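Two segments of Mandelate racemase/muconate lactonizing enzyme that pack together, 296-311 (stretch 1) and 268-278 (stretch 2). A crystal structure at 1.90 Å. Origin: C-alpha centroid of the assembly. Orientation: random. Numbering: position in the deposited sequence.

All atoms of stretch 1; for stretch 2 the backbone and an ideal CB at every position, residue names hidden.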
# COMPACT_ATOMS: atom_id res chain seq x y z
N THR A 296 17.25 -25.17 -13.94
CA THR A 296 17.23 -24.79 -12.53
C THR A 296 16.54 -23.43 -12.33
O THR A 296 15.60 -23.33 -11.54
CB THR A 296 18.66 -24.81 -11.93
OG1 THR A 296 19.10 -26.17 -11.82
CG2 THR A 296 18.68 -24.15 -10.56
N PRO A 297 17.00 -22.37 -13.02
CA PRO A 297 16.30 -21.09 -12.80
C PRO A 297 14.88 -21.10 -13.38
O PRO A 297 13.98 -20.43 -12.86
CB PRO A 297 17.23 -20.05 -13.45
CG PRO A 297 18.05 -20.86 -14.43
CD PRO A 297 18.28 -22.16 -13.71
N PHE A 298 14.69 -21.87 -14.45
CA PHE A 298 13.37 -21.98 -15.07
C PHE A 298 12.36 -22.54 -14.06
O PHE A 298 11.22 -22.08 -14.00
CB PHE A 298 13.43 -22.90 -16.30
CG PHE A 298 12.11 -23.03 -17.03
CD1 PHE A 298 11.88 -22.31 -18.20
CD2 PHE A 298 11.10 -23.85 -16.54
CE1 PHE A 298 10.66 -22.41 -18.87
CE2 PHE A 298 9.88 -23.96 -17.21
CZ PHE A 298 9.66 -23.24 -18.37
N LEU A 299 12.77 -23.54 -13.29
CA LEU A 299 11.87 -24.14 -12.30
C LEU A 299 11.49 -23.12 -11.22
O LEU A 299 10.37 -23.13 -10.73
CB LEU A 299 12.51 -25.37 -11.66
CG LEU A 299 12.72 -26.54 -12.62
CD1 LEU A 299 13.37 -27.69 -11.88
CD2 LEU A 299 11.38 -26.98 -13.22
N LYS A 300 12.43 -22.26 -10.85
CA LYS A 300 12.14 -21.25 -9.84
C LYS A 300 11.10 -20.28 -10.40
O LYS A 300 10.18 -19.86 -9.70
CB LYS A 300 13.42 -20.50 -9.45
CG LYS A 300 14.44 -21.40 -8.77
CD LYS A 300 15.77 -20.69 -8.54
CE LYS A 300 16.76 -21.63 -7.86
NZ LYS A 300 18.12 -21.02 -7.74
N ILE A 301 11.25 -19.94 -11.68
CA ILE A 301 10.33 -19.04 -12.34
C ILE A 301 8.95 -19.69 -12.44
O ILE A 301 7.94 -19.04 -12.18
CB ILE A 301 10.84 -18.68 -13.76
CG1 ILE A 301 12.14 -17.87 -13.64
CG2 ILE A 301 9.79 -17.87 -14.52
CD1 ILE A 301 12.91 -17.78 -14.94
N ALA A 302 8.92 -20.97 -12.80
CA ALA A 302 7.65 -21.71 -12.91
C ALA A 302 6.92 -21.76 -11.57
O ALA A 302 5.69 -21.70 -11.52
CB ALA A 302 7.91 -23.13 -13.44
N SER A 303 7.68 -21.89 -10.48
CA SER A 303 7.09 -21.94 -9.15
C SER A 303 6.44 -20.60 -8.83
O SER A 303 5.37 -20.55 -8.24
CB SER A 303 8.15 -22.23 -8.08
OG SER A 303 8.84 -23.44 -8.35
N LEU A 304 7.11 -19.51 -9.20
CA LEU A 304 6.58 -18.17 -8.95
C LEU A 304 5.32 -17.94 -9.79
O LEU A 304 4.33 -17.40 -9.30
CB LEU A 304 7.63 -17.10 -9.30
CG LEU A 304 8.84 -16.97 -8.37
CD1 LEU A 304 9.75 -15.85 -8.85
CD2 LEU A 304 8.37 -16.69 -6.95
N ALA A 305 5.35 -18.37 -11.05
CA ALA A 305 4.20 -18.21 -11.93
C ALA A 305 3.02 -19.06 -11.45
O ALA A 305 1.86 -18.63 -11.52
CB ALA A 305 4.57 -18.60 -13.37
N GLU A 306 3.33 -20.26 -10.98
CA GLU A 306 2.30 -21.17 -10.49
C GLU A 306 1.56 -20.55 -9.31
O GLU A 306 0.32 -20.51 -9.27
CB GLU A 306 2.94 -22.49 -10.07
CG GLU A 306 1.99 -23.67 -9.98
CD GLU A 306 1.00 -23.54 -8.86
OE1 GLU A 306 1.43 -23.31 -7.71
OE2 GLU A 306 -0.22 -23.67 -9.11
N HIS A 307 2.33 -20.05 -8.35
CA HIS A 307 1.79 -19.42 -7.15
C HIS A 307 0.96 -18.18 -7.49
O HIS A 307 -0.05 -17.90 -6.85
CB HIS A 307 2.93 -19.03 -6.20
CG HIS A 307 2.47 -18.54 -4.86
ND1 HIS A 307 1.81 -19.34 -3.96
CD2 HIS A 307 2.57 -17.32 -4.27
CE1 HIS A 307 1.53 -18.65 -2.87
NE2 HIS A 307 1.98 -17.42 -3.04
N ALA A 308 1.40 -17.44 -8.50
CA ALA A 308 0.69 -16.23 -8.90
C ALA A 308 -0.56 -16.55 -9.72
O ALA A 308 -1.30 -15.65 -10.11
CB ALA A 308 1.61 -15.32 -9.70
N GLY A 309 -0.79 -17.84 -9.98
CA GLY A 309 -1.95 -18.26 -10.74
C GLY A 309 -1.90 -17.99 -12.24
O GLY A 309 -2.95 -17.91 -12.89
N LEU A 310 -0.70 -17.86 -12.79
CA LEU A 310 -0.54 -17.57 -14.22
C LEU A 310 -0.46 -18.81 -15.11
O LEU A 310 -0.28 -19.93 -14.62
CB LEU A 310 0.74 -16.74 -14.44
CG LEU A 310 0.91 -15.47 -13.60
CD1 LEU A 310 2.23 -14.80 -13.98
CD2 LEU A 310 -0.26 -14.52 -13.84
N MSE A 311 -0.60 -18.57 -16.41
CA MSE A 311 -0.53 -19.61 -17.43
C MSE A 311 0.91 -19.61 -17.95
O MSE A 311 1.61 -18.59 -17.85
CB MSE A 311 -1.47 -19.30 -18.60
CG MSE A 311 -2.94 -19.14 -18.25
SE MSE A 311 -3.77 -20.80 -17.76
CE MSE A 311 -3.96 -21.60 -19.51
N UNK A 268 16.20 -12.59 -19.09
CA UNK A 268 17.32 -13.51 -18.90
C UNK A 268 17.63 -13.96 -17.48
O UNK A 268 18.73 -14.43 -17.21
CB UNK A 268 18.58 -12.86 -19.47
N UNK A 269 16.68 -13.82 -16.56
CA UNK A 269 16.92 -14.24 -15.18
C UNK A 269 15.63 -14.42 -14.40
O UNK A 269 14.59 -13.88 -14.77
CB UNK A 269 17.81 -13.22 -14.47
N UNK A 270 15.71 -15.18 -13.32
CA UNK A 270 14.55 -15.42 -12.47
C UNK A 270 14.09 -14.10 -11.87
O UNK A 270 12.89 -13.85 -11.73
CB UNK A 270 14.87 -16.43 -11.37
N UNK A 271 15.06 -13.25 -11.51
CA UNK A 271 14.75 -11.95 -10.93
C UNK A 271 13.91 -11.06 -11.85
O UNK A 271 12.98 -10.40 -11.39
CB UNK A 271 16.05 -11.23 -10.57
N UNK A 272 14.23 -11.05 -13.15
CA UNK A 272 13.47 -10.23 -14.09
C UNK A 272 12.03 -10.74 -14.22
O UNK A 272 11.09 -9.95 -14.31
CB UNK A 272 14.15 -10.22 -15.46
N UNK A 273 11.87 -12.06 -14.23
CA UNK A 273 10.54 -12.66 -14.33
C UNK A 273 9.78 -12.37 -13.05
O UNK A 273 8.56 -12.18 -13.07
CB UNK A 273 10.62 -14.17 -14.58
N UNK A 274 10.50 -12.32 -11.94
CA UNK A 274 9.87 -12.03 -10.67
C UNK A 274 9.29 -10.62 -10.68
O UNK A 274 8.21 -10.39 -10.16
CB UNK A 274 10.87 -12.19 -9.52
N UNK A 275 10.02 -9.69 -11.29
CA UNK A 275 9.57 -8.31 -11.35
C UNK A 275 8.31 -8.23 -12.22
O UNK A 275 7.34 -7.56 -11.86
CB UNK A 275 10.67 -7.40 -11.90
N UNK A 276 8.34 -8.92 -13.35
CA UNK A 276 7.21 -8.96 -14.27
C UNK A 276 5.98 -9.51 -13.53
O UNK A 276 4.88 -8.97 -13.63
CB UNK A 276 7.54 -9.81 -15.50
N UNK A 277 6.19 -10.58 -12.77
CA UNK A 277 5.12 -11.23 -12.01
C UNK A 277 4.61 -10.32 -10.89
O UNK A 277 3.42 -10.31 -10.58
CB UNK A 277 5.61 -12.56 -11.43
N UNK A 278 5.52 -9.56 -10.28
CA UNK A 278 5.14 -8.65 -9.21
C UNK A 278 4.18 -7.59 -9.75
O UNK A 278 3.24 -7.17 -9.07
CB UNK A 278 6.38 -8.00 -8.59

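Helix 296-307 and the helix at 270-278 run nearly parallel, with 12° between their N-to-C directions and 9.5 Å between axes at closest approach. Stretch 1 presents mainly Ile-301, Leu-304, Ala-308 and Leu-310, so apolar side chains are expected wherever stretch 2 faces it.

Position 268 has its CB pointing away, with nothing of stretch 1 within 5.5 Å; many residues would fit. It is Thr-268, whose N donates to the side chain of 272.

Position 269 also points away, and its extended backbone (phi/psi -162/160) directly precedes the helix. That is an N-cap geometry, favouring Ser, Thr, Asp or Asn. The residue is Ser-269: its OG accepts from the backbone N of 272 at 3.2 Å, capping the helix.

At position 270 the backbones come closest in register, with CA only 5.6 Å from the CA of Ile-301. The CB points sideways, 3.8 Å from Ile-301 CG1 and 4.4 Å from Pro-297 O, which argues for something small, such as Ala, Gly or Ser. Ala-270 is found; its CA lies 3.6 Å from Ile-301 CG1, and its methyl lies against the isoleucine without needing any longer reach.

Positions 271 and 272 have no stretch 1 atom within 5.5 Å of their CB, and polar or small residues would serve equally. Ala-271 points away. Glu-272 instead turns back to the helix start, where its OE1 accepts from Thr-268 N at 2.7 Å while its own N serves the cap.

Position 273 points toward stretch 1, its CB 3.8 Å from Ile-301 CG2. A branched aliphatic, a leucine or a ring could cover this isoleucine, and the backbone alone does not choose. His-273 uses its ring: CD2 is 3.5 Å from Ile-301 CD1, an oblique approach, and Ile-301 CG2 makes an off-centre CH-pi contact, 4.1 Å from the ring centroid and 30° off its normal.

Position 274 points sideways, and its phi/psi of -64/-39 is ordinary helix. An ideal CB would sit 3.9 Å from Leu-304 CD1, with room for it, so Ala or Ser would suit as well as glycine. Gly-274 is deposited, and its CA lies 4.2 Å from Leu-304 CD1.

Positions 275 and 276 have no stretch 1 atom near their CB, so the visible atoms leave the choice wide. Asp-275 forms a salt bridge with the side chain of 278. Leu-276 begins sideways; its CD2 comes nearer but stays 5.6 Å from Leu-310 CD1.

Position 277 points toward an apolar hollow: its CB is 4.8 Å from Leu-310 CD1, 5.2 Å from Ala-308 CB and 5.4 Å from Leu-304 CB. Those gaps call for Ile, Leu, Val or Met. Ile-277 (chi1 m, chi2 t) fills them, with CD1 3.8 Å from Leu-304 CB, CG2 3.8 Å from Ala-308 CB and CG1 4.1 Å from Leu-310 CD1.

Position 278 is out of reach, suiting a polar residue; Arg-278 completes the salt bridge, its NH2 2.9 Å from Asp-275 OD1. No hydrogen bond crosses between the stretches, so apolar packing carries the contact.

Stretch 2, residues 268-278: TSAAEHGDLIR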
# COMPACT_ATOMS: atom_id res chain seq x y z
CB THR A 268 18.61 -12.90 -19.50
OG1 THR A 268 18.89 -11.65 -18.87
CG2 THR A 268 18.45 -12.67 -20.99
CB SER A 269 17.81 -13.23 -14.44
OG SER A 269 17.12 -12.02 -14.17
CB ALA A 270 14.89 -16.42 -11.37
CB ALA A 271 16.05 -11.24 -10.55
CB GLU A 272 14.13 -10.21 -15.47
CG GLU A 272 15.56 -9.66 -15.49
CD GLU A 272 16.07 -9.43 -16.90
OE1 GLU A 272 15.87 -10.32 -17.76
OE2 GLU A 272 16.67 -8.37 -17.16
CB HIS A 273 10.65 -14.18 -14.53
CG HIS A 273 10.87 -14.57 -15.96
ND1 HIS A 273 9.84 -14.70 -16.86
CD2 HIS A 273 12.01 -14.82 -16.65
CE1 HIS A 273 10.33 -15.00 -18.05
NE2 HIS A 273 11.65 -15.08 -17.95
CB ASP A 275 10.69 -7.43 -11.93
CG ASP A 275 10.48 -5.96 -11.62
OD1 ASP A 275 10.23 -5.62 -10.45
OD2 ASP A 275 10.59 -5.14 -12.56
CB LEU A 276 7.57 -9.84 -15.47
CG LEU A 276 6.60 -9.99 -16.64
CD1 LEU A 276 7.31 -10.66 -17.82
CD2 LEU A 276 5.40 -10.81 -16.20
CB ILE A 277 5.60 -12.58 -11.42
CG1 ILE A 277 5.85 -13.57 -12.57
CG2 ILE A 277 4.57 -13.13 -10.42
CD1 ILE A 277 6.49 -14.89 -12.13
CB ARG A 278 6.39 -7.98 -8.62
CG ARG A 278 6.13 -7.06 -7.44
CD ARG A 278 7.45 -6.60 -6.81
NE ARG A 278 8.24 -5.76 -7.71
CZ ARG A 278 7.95 -4.50 -8.00
NH1 ARG A 278 6.88 -3.91 -7.46
NH2 ARG A 278 8.72 -3.81 -8.82
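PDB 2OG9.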